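Local coordinates for lysozyme inhibitor LprI-like N-terminal domain-containing protein (Pseudomonas putida, PDB 3GI7) that is of unknown function but may, like LprI proteins, act as a secreted inhibitor of lysozyme, at residues Glu33-Ser36 and Ala37-Glu40; Ser67-Arg70 and Asp71-Lys75; Ala104-Leu107 and Arg108-Ser112. One frame throughout, in Å; residues are numbered along the deposited sequence.

Each contact is local, spanning about two turns of one of the chain's three helices. Interactions 1 and 3, with centres about 10 Å apart, touch: Leu-34 CD1 comes within 3.6 Å of Ala-104 N, which seats helix 17-49 on helix 86-111. Interaction 2, on helix 55-77, is centred about 19 Å from interaction 1 and about 20 Å from interaction 3 and touches neither. It is tied to helix 86-111 by a disulfide instead, and like interaction 3 it meets the second subunit. Arg-70 and Lys-75 of interaction 2 hold sulfates, while Asp-73 of interaction 2 and Tyr-106 of interaction 3 each lie about 4 Å from an unidentified bound molecule.

Interaction 1: Glu33-Ser36 and Ala37-Glu40; sequences ELQS and AYDE
A side-chain hydrogen bond between Gln-35 and Asp-39, one helical turn apart, marks this local contact on the outer surface of helix 17-49. Gln-35 NE2 donates to Asp-39 OD1 at 2.6 Å, a short bond that is clearly bent (N-H...O angle 138°). The oxygen lies close to the amide plane of Gln-35, yet the amide nitrogen approaches it from above the carboxylate plane, with the two flat groups turned 52° against each other. A bend at chi2 (67°) swings the amide of Gln-35 along the helix to meet the acid. The same oxygen sits at the edge of the Tyr-38 ring, in its plane.

Beneath this bond runs the alpha-helical backbone pattern, for example Tyr-38 N to Leu-34 O at 2.8 Å and Glu-40 N to Ser-36 O at 3.0 Å. Ser-36 OG bonds back to Arg-32 O. On the inner side Leu-34 reaches Trp-66 and Leu-107, while Tyr-38 reaches Ile-59 and Leu-107. Polar i to i+4 pairing outside and apolar contacts to two partner helices inside are the pattern of an amphipathic helix in a three-helix array.

Interaction 2: Ser67-Arg70 and Asp71-Lys75; sequences SQLR and DADCK. With SO4 (sulfate ion), chain E; SO4 (sulfate ion), chain H.
An arginine-aspartate salt bridge between sequence neighbours, Arg-70 and Asp-71, forms a polar patch on helix 55-77 where a sulfate ion also binds. The two side chains run alongside each other and point the same way. Arg-70 NE donates to Asp-71 OD1 at 2.9 Å, nearly in the guanidinium plane but from above the carboxylate plane, and NH2 adds weak bonds to both carboxylate oxygens. A bend at chi3 (65°) turns the guanidinium back over Ser-67, whose CA lies 4.0 Å above its plane, over the centre.

The adjoining NH1/NH2 edge faces the sulfate: Arg-70 NH1 reaches O2 of this ion at 2.8 Å, and Arg-70 NH2 reaches its O1 at 2.9 Å in an almost straight bond (171°). Ser-67 CB also lies close to O2 of the ion, while Ser-67 OG is hydrogen-bonded to Lys-64 O. Further along the helix, Lys-75 NZ meets a different sulfate through O3 at 3.2 Å.

The remaining faces of the helix look elsewhere. Leu-69 CD1 lies 3.5 Å from Asp-73 OD2, an oxygen whose charge is met by a salt bridge to Arg-103 of the second subunit; Leu-69 and Ala-72 pack on Ala-62 of that subunit. Cys-74 SG, 3.3 Å from Arg-70 O, is joined to Cys-95 in a disulfide that fastens this end of the helix to helix 86-111.

With the carboxylate at its NE/NH2 edge and the sulfate at the neighbouring NH1/NH2 edge, the Arg-70 guanidinium is probably held against rotation by the NE bond and the two sulfate bonds, the weak NH2 bonds only adding to them, and would be expected to stay protonated. The sulfates probably come from the crystallisation liquor, so they show that the surface can accept an anion without identifying a natural ligand.

Interaction 3: Ala104-Leu107 and Arg108-Ser112; sequences AEYL and RSLGS
Leu-110 reaches back along helix 86-111 to the ring of Tyr-106, one turn earlier. The leucine was modelled in two conformers, and the path traced here is that of one of them, so its details are tentative. Its CB starts beside the backbone, 3.7 Å from Leu-107 O. From there chi1 of -74° sets CG anti to the carbonyl carbon and over one face of the Tyr-106 ring, in a CH-pi contact 4.1 Å from the centroid and offset toward the rim. In this conformer the two methyls spread over the phenol end: CD1 lies 3.6 Å from Tyr-106 CE2, while CD2 rests by Tyr-106 CE1, CZ and OH, 3.7 Å from the hydroxyl oxygen. Leu-107 CD2 is a looser apolar neighbour of CD1.

This i to i+4 leucine-on-tyrosine packing falls near the C-terminal end of the last helix of the chain, where subunits meet. Leu-107 and Leu-110 both pack on Leu-41 of helix 17-49. The OH of Tyr-106 bonds to Glu-77 of the second subunit, and the tyrosine side chain also packs on Asp-73 of that subunit. An unidentified ligand lies about 4 Å from the tyrosine side chain; it probably comes from the crystallisation liquor, although such molecules often mark pockets.

Ser-109 turns its hydroxyl back to the main chain. With chi1 at 83°, OG sits between its own backbone N and carbonyl carbon and donates to Tyr-106 O at 2.7 Å. That carbonyl also accepts from Leu-110 N at 3.0 Å, so two donors grip one oxygen. Arg-108 runs back along the helix toward Ala-104, and in one of two conformers its guanidinium carries Ala-104 O over one face, with NH1 near Ala-104 CB.

Interaction 1: Glu33-Ser36 and Ala37-Glu40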
loop_
_atom_site.group_PDB
_atom_site.type_symbol
_atom_site.label_atom_id
_atom_site.label_comp_id
_atom_site.label_asym_id
_atom_site.label_seq_id
_atom_site.Cartn_x
_atom_site.Cartn_y
_atom_site.Cartn_z
ATOM N N GLU A 33 -9.544 2.374 -14.591
ATOM C CA GLU A 33 -8.823 1.139 -14.213
ATOM C C GLU A 33 -9.405 0.494 -12.936
ATOM O O GLU A 33 -9.494 -0.721 -12.832
ATOM C CB GLU A 33 -7.362 1.435 -14.033
ATOM C CG GLU A 33 -6.729 1.803 -15.363
ATOM C CD GLU A 33 -5.226 2.015 -15.259
ATOM O OE1 GLU A 33 -4.695 2.170 -14.130
ATOM O OE2 GLU A 33 -4.573 2.047 -16.316
ATOM N N LEU A 34 -9.816 1.302 -11.970
ATOM C CA LEU A 34 -10.436 0.760 -10.774
ATOM C C LEU A 34 -11.748 0.075 -11.108
ATOM O O LEU A 34 -12.005 -1.031 -10.653
ATOM C CB LEU A 34 -10.676 1.842 -9.756
ATOM C CG LEU A 34 -11.490 1.455 -8.520
ATOM C CD1 LEU A 34 -10.814 0.314 -7.759
ATOM C CD2 LEU A 34 -11.687 2.678 -7.595
ATOM N N GLN A 35 -12.587 0.711 -11.916
ATOM C CA GLN A 35 -13.844 0.066 -12.321
ATOM C C GLN A 35 -13.579 -1.276 -12.993
ATOM O O GLN A 35 -14.313 -2.258 -12.757
ATOM C CB GLN A 35 -14.693 0.977 -13.204
ATOM C CG GLN A 35 -16.061 0.375 -13.630
ATOM C CD GLN A 35 -16.985 0.204 -12.456
ATOM O OE1 GLN A 35 -17.182 1.143 -11.691
ATOM N NE2 GLN A 35 -17.565 -0.994 -12.295
ATOM N N SER A 36 -12.569 -1.343 -13.857
ATOM C CA SER A 36 -12.217 -2.610 -14.508
ATOM C C SER A 36 -11.785 -3.656 -13.497
ATOM O O SER A 36 -12.143 -4.852 -13.623
ATOM C CB SER A 36 -11.106 -2.432 -15.538
ATOM O OG SER A 36 -11.564 -1.577 -16.557
ATOM N N ALA A 37 -11.000 -3.233 -12.511
ATOM C CA ALA A 37 -10.576 -4.145 -11.453
ATOM C C ALA A 37 -11.764 -4.653 -10.645
ATOM O O ALA A 37 -11.801 -5.842 -10.297
ATOM C CB ALA A 37 -9.520 -3.488 -10.515
ATOM N N TYR A 38 -12.708 -3.762 -10.329
ATOM C CA TYR A 38 -13.904 -4.127 -9.576
ATOM C C TYR A 38 -14.747 -5.168 -10.375
ATOM O O TYR A 38 -15.156 -6.208 -9.845
ATOM C CB TYR A 38 -14.711 -2.887 -9.297
ATOM C CG TYR A 38 -15.975 -3.168 -8.556
ATOM C CD1 TYR A 38 -15.994 -3.211 -7.184
ATOM C CD2 TYR A 38 -17.148 -3.494 -9.251
ATOM C CE1 TYR A 38 -17.193 -3.506 -6.481
ATOM C CE2 TYR A 38 -18.329 -3.807 -8.576
ATOM C CZ TYR A 38 -18.336 -3.827 -7.200
ATOM O OH TYR A 38 -19.469 -4.129 -6.539
ATOM N N ASP A 39 -14.941 -4.894 -11.655
ATOM C CA ASP A 39 -15.787 -5.713 -12.515
ATOM C C ASP A 39 -15.156 -7.114 -12.633
ATOM O O ASP A 39 -15.857 -8.123 -12.609
ATOM C CB ASP A 39 -15.907 -5.078 -13.925
ATOM C CG ASP A 39 -16.793 -3.829 -13.971
ATOM O OD1 ASP A 39 -17.513 -3.508 -13.022
ATOM O OD2 ASP A 39 -16.801 -3.180 -15.016
ATOM N N GLU A 40 -13.836 -7.135 -12.780
ATOM C CA GLU A 40 -13.109 -8.387 -12.883
ATOM C C GLU A 40 -13.094 -9.161 -11.553
ATOM O O GLU A 40 -13.141 -10.396 -11.566
ATOM C CB GLU A 40 -11.705 -8.162 -13.437
ATOM C CG GLU A 40 -11.705 -7.716 -14.901
ATOM C CD GLU A 40 -10.307 -7.462 -15.463
ATOM O OE1 GLU A 40 -9.964 -8.066 -16.507
ATOM O OE2 GLU A 40 -9.555 -6.668 -14.868
#

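Interaction 2: Ser67-Arg70 and Asp71-Lys75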
loop_
_atom_site.group_PDB
_atom_site.type_symbol
_atom_site.label_atom_id
_atom_site.label_comp_id
_atom_site.label_asym_id
_atom_site.label_seq_id
_atom_site.Cartn_x
_atom_site.Cartn_y
_atom_site.Cartn_z
ATOM N N SER A 67 -15.535 4.490 -1.243
ATOM C CA SER A 67 -15.632 5.751 -1.993
ATOM C C SER A 67 -15.881 6.908 -1.021
ATOM O O SER A 67 -15.376 8.027 -1.236
ATOM C CB SER A 67 -16.678 5.610 -3.110
ATOM O OG SER A 67 -17.958 5.659 -2.543
ATOM N N GLN A 68 -16.651 6.656 0.051
ATOM C CA GLN A 68 -16.837 7.661 1.089
ATOM C C GLN A 68 -15.533 7.958 1.800
ATOM O O GLN A 68 -15.223 9.128 2.087
ATOM C CB GLN A 68 -17.897 7.233 2.084
ATOM C CG GLN A 68 -19.285 7.015 1.505
ATOM C CD GLN A 68 -20.180 6.244 2.479
ATOM O OE1 GLN A 68 -19.970 6.297 3.693
ATOM N NE2 GLN A 68 -21.132 5.497 1.953
ATOM N N LEU A 69 -14.759 6.909 2.119
ATOM C CA LEU A 69 -13.446 7.109 2.750
ATOM C C LEU A 69 -12.485 7.902 1.864
ATOM O O LEU A 69 -11.771 8.811 2.339
ATOM C CB LEU A 69 -12.781 5.768 3.128
ATOM C CG LEU A 69 -11.396 5.900 3.746
ATOM C CD1 LEU A 69 -11.473 6.757 5.078
ATOM C CD2 LEU A 69 -10.755 4.537 4.037
ATOM N N ARG A 70 -12.462 7.549 0.593
ATOM C CA ARG A 70 -11.605 8.214 -0.386
ATOM C C ARG A 70 -11.815 9.738 -0.306
ATOM O O ARG A 70 -10.873 10.506 -0.213
ATOM C CB ARG A 70 -11.929 7.695 -1.783
ATOM C CG ARG A 70 -11.220 8.396 -2.955
ATOM C CD ARG A 70 -12.064 8.184 -4.266
ATOM N NE ARG A 70 -13.362 8.828 -4.177
ATOM C CZ ARG A 70 -14.461 8.417 -4.815
ATOM N NH1 ARG A 70 -14.433 7.386 -5.654
ATOM N NH2 ARG A 70 -15.590 9.041 -4.614
ATOM N N ASP A 71 -13.062 10.156 -0.336
ATOM C CA ASP A 71 -13.394 11.583 -0.290
ATOM C C ASP A 71 -13.048 12.210 1.062
ATOM O O ASP A 71 -12.442 13.287 1.089
ATOM C CB ASP A 71 -14.845 11.776 -0.624
ATOM C CG ASP A 71 -15.132 11.443 -2.099
ATOM O OD1 ASP A 71 -14.192 11.336 -2.933
ATOM O OD2 ASP A 71 -16.292 11.246 -2.399
ATOM N N ALA A 72 -13.359 11.510 2.167
ATOM C CA ALA A 72 -13.003 11.998 3.490
ATOM C C ALA A 72 -11.487 12.185 3.621
ATOM O O ALA A 72 -11.034 13.246 4.129
ATOM C CB ALA A 72 -13.582 11.080 4.620
ATOM N N ASP A 73 -10.695 11.185 3.190
ATOM C CA ASP A 73 -9.250 11.297 3.249
ATOM C C ASP A 73 -8.721 12.406 2.346
ATOM O O ASP A 73 -7.751 13.093 2.741
ATOM C CB ASP A 73 -8.541 9.967 2.927
ATOM C CG ASP A 73 -8.591 8.978 4.075
ATOM O OD1 ASP A 73 -8.724 9.377 5.277
ATOM O OD2 ASP A 73 -8.378 7.764 3.811
ATOM N N CYS A 74 -9.293 12.569 1.151
ATOM C CA CYS A 74 -8.786 13.595 0.234
ATOM C C CYS A 74 -9.092 14.998 0.819
ATOM O O CYS A 74 -8.299 15.925 0.635
ATOM C CB CYS A 74 -9.205 13.370 -1.248
ATOM S SG CYS A 74 -8.313 11.845 -1.879
ATOM N N LYS A 75 -10.184 15.139 1.586
ATOM C CA LYS A 75 -10.455 16.407 2.272
ATOM C C LYS A 75 -9.388 16.723 3.322
ATOM O O LYS A 75 -9.015 17.876 3.501
ATOM C CB LYS A 75 -11.854 16.391 2.888
ATOM C CG LYS A 75 -12.953 16.484 1.852
ATOM C CD LYS A 75 -14.325 16.352 2.526
ATOM C CE LYS A 75 -15.488 16.442 1.543
ATOM N NZ LYS A 75 -16.775 15.998 2.169
HETATM S S SO4 E . -18.020 7.227 -6.789
HETATM O O1 SO4 E . -18.142 8.418 -5.944
HETATM O O2 SO4 E . -16.947 6.324 -6.344
HETATM O O3 SO4 E . -19.262 6.454 -6.735
HETATM O O4 SO4 E . -17.678 7.668 -8.145
HETATM S S SO4 H . -15.993 19.091 4.690
HETATM O O1 SO4 H . -16.524 20.150 5.552
HETATM O O2 SO4 H . -14.695 18.664 5.221
HETATM O O3 SO4 H . -16.905 17.945 4.651
HETATM O O4 SO4 H . -15.833 19.601 3.324
#

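Interaction 3: Ala104-Leu107 and Arg108-Ser112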
loop_
_atom_site.group_PDB
_atom_site.type_symbol
_atom_site.label_atom_id
_atom_site.label_comp_id
_atom_site.label_asym_id
_atom_site.label_seq_id
_atom_site.Cartn_x
_atom_site.Cartn_y
_atom_site.Cartn_z
ATOM N N ALA A 104 -7.546 -0.515 -6.519
ATOM C CA ALA A 104 -7.540 -1.420 -7.631
ATOM C C ALA A 104 -6.612 -2.592 -7.341
ATOM O O ALA A 104 -6.953 -3.748 -7.625
ATOM C CB ALA A 104 -7.146 -0.713 -8.945
ATOM N N GLU A 105 -5.421 -2.297 -6.798
ATOM C CA GLU A 105 -4.495 -3.353 -6.424
ATOM C C GLU A 105 -5.109 -4.298 -5.374
ATOM O O GLU A 105 -5.002 -5.507 -5.476
ATOM C CB GLU A 105 -3.191 -2.794 -5.891
ATOM C CG GLU A 105 -2.229 -3.876 -5.536
ATOM C CD GLU A 105 -0.931 -3.382 -4.930
ATOM O OE1 GLU A 105 -0.369 -2.441 -5.509
ATOM O OE2 GLU A 105 -0.460 -4.030 -3.965
ATOM N N TYR A 106 -5.744 -3.736 -4.371
ATOM C CA TYR A 106 -6.387 -4.539 -3.365
ATOM C C TYR A 106 -7.480 -5.464 -3.954
ATOM O O TYR A 106 -7.564 -6.621 -3.621
ATOM C CB TYR A 106 -6.996 -3.614 -2.314
ATOM C CG TYR A 106 -7.798 -4.333 -1.264
ATOM C CD1 TYR A 106 -7.181 -5.219 -0.392
ATOM C CD2 TYR A 106 -9.184 -4.197 -1.203
ATOM C CE1 TYR A 106 -7.918 -5.903 0.572
ATOM C CE2 TYR A 106 -9.930 -4.857 -0.238
ATOM C CZ TYR A 106 -9.297 -5.727 0.631
ATOM O OH TYR A 106 -10.002 -6.409 1.600
ATOM N N LEU A 107 -8.313 -4.939 -4.841
ATOM C CA LEU A 107 -9.399 -5.747 -5.452
ATOM C C LEU A 107 -8.830 -6.865 -6.328
ATOM O O LEU A 107 -9.321 -7.990 -6.328
ATOM C CB LEU A 107 -10.320 -4.829 -6.263
ATOM C CG LEU A 107 -11.117 -3.802 -5.443
ATOM C CD1 LEU A 107 -12.053 -3.040 -6.422
ATOM C CD2 LEU A 107 -11.880 -4.423 -4.267
ATOM N N ARG A 108 -7.777 -6.571 -7.078
ATOM C CA ARG A 108 -7.068 -7.610 -7.815
ATOM C C ARG A 108 -6.554 -8.699 -6.883
ATOM O O ARG A 108 -6.645 -9.883 -7.200
ATOM C CB ARG A 108 -5.909 -7.036 -8.606
ATOM C CG ARG A 108 -6.335 -6.021 -9.693
ATOM C CD ARG A 108 -5.196 -5.635 -10.620
ATOM N NE ARG A 108 -5.591 -4.521 -11.470
ATOM C CZ ARG A 108 -5.226 -3.255 -11.236
ATOM N NH1 ARG A 108 -4.430 -2.958 -10.203
ATOM N NH2 ARG A 108 -5.659 -2.273 -12.024
ATOM N N SER A 109 -6.001 -8.297 -5.736
ATOM C CA SER A 109 -5.434 -9.253 -4.786
ATOM C C SER A 109 -6.501 -10.162 -4.155
ATOM O O SER A 109 -6.226 -11.299 -3.863
ATOM C CB SER A 109 -4.665 -8.556 -3.642
ATOM O OG SER A 109 -5.592 -8.137 -2.639
ATOM N N LEU A 110 -7.700 -9.640 -3.980
ATOM C CA LEU A 110 -8.803 -10.398 -3.380
ATOM C C LEU A 110 -9.285 -11.515 -4.269
ATOM O O LEU A 110 -9.663 -12.568 -3.773
ATOM C CB LEU A 110 -10.000 -9.499 -3.064
ATOM C CG LEU A 110 -9.850 -8.590 -1.870
ATOM C CD1 LEU A 110 -11.196 -7.871 -1.672
ATOM C CD2 LEU A 110 -9.441 -9.306 -0.579
ATOM N N GLY A 111 -9.253 -11.327 -5.584
ATOM C CA GLY A 111 -9.733 -12.325 -6.485
ATOM C C GLY A 111 -8.820 -13.521 -6.460
ATOM O O GLY A 111 -9.269 -14.612 -6.732
ATOM N N SER A 112 -7.540 -13.284 -6.120
ATOM C CA SER A 112 -6.530 -14.348 -6.061
ATOM C C SER A 112 -6.411 -15.051 -4.723
ATOM O O SER A 112 -5.552 -15.911 -4.575
ATOM C CB SER A 112 -5.145 -13.769 -6.375
ATOM O OG SER A 112 -5.099 -13.167 -7.665
#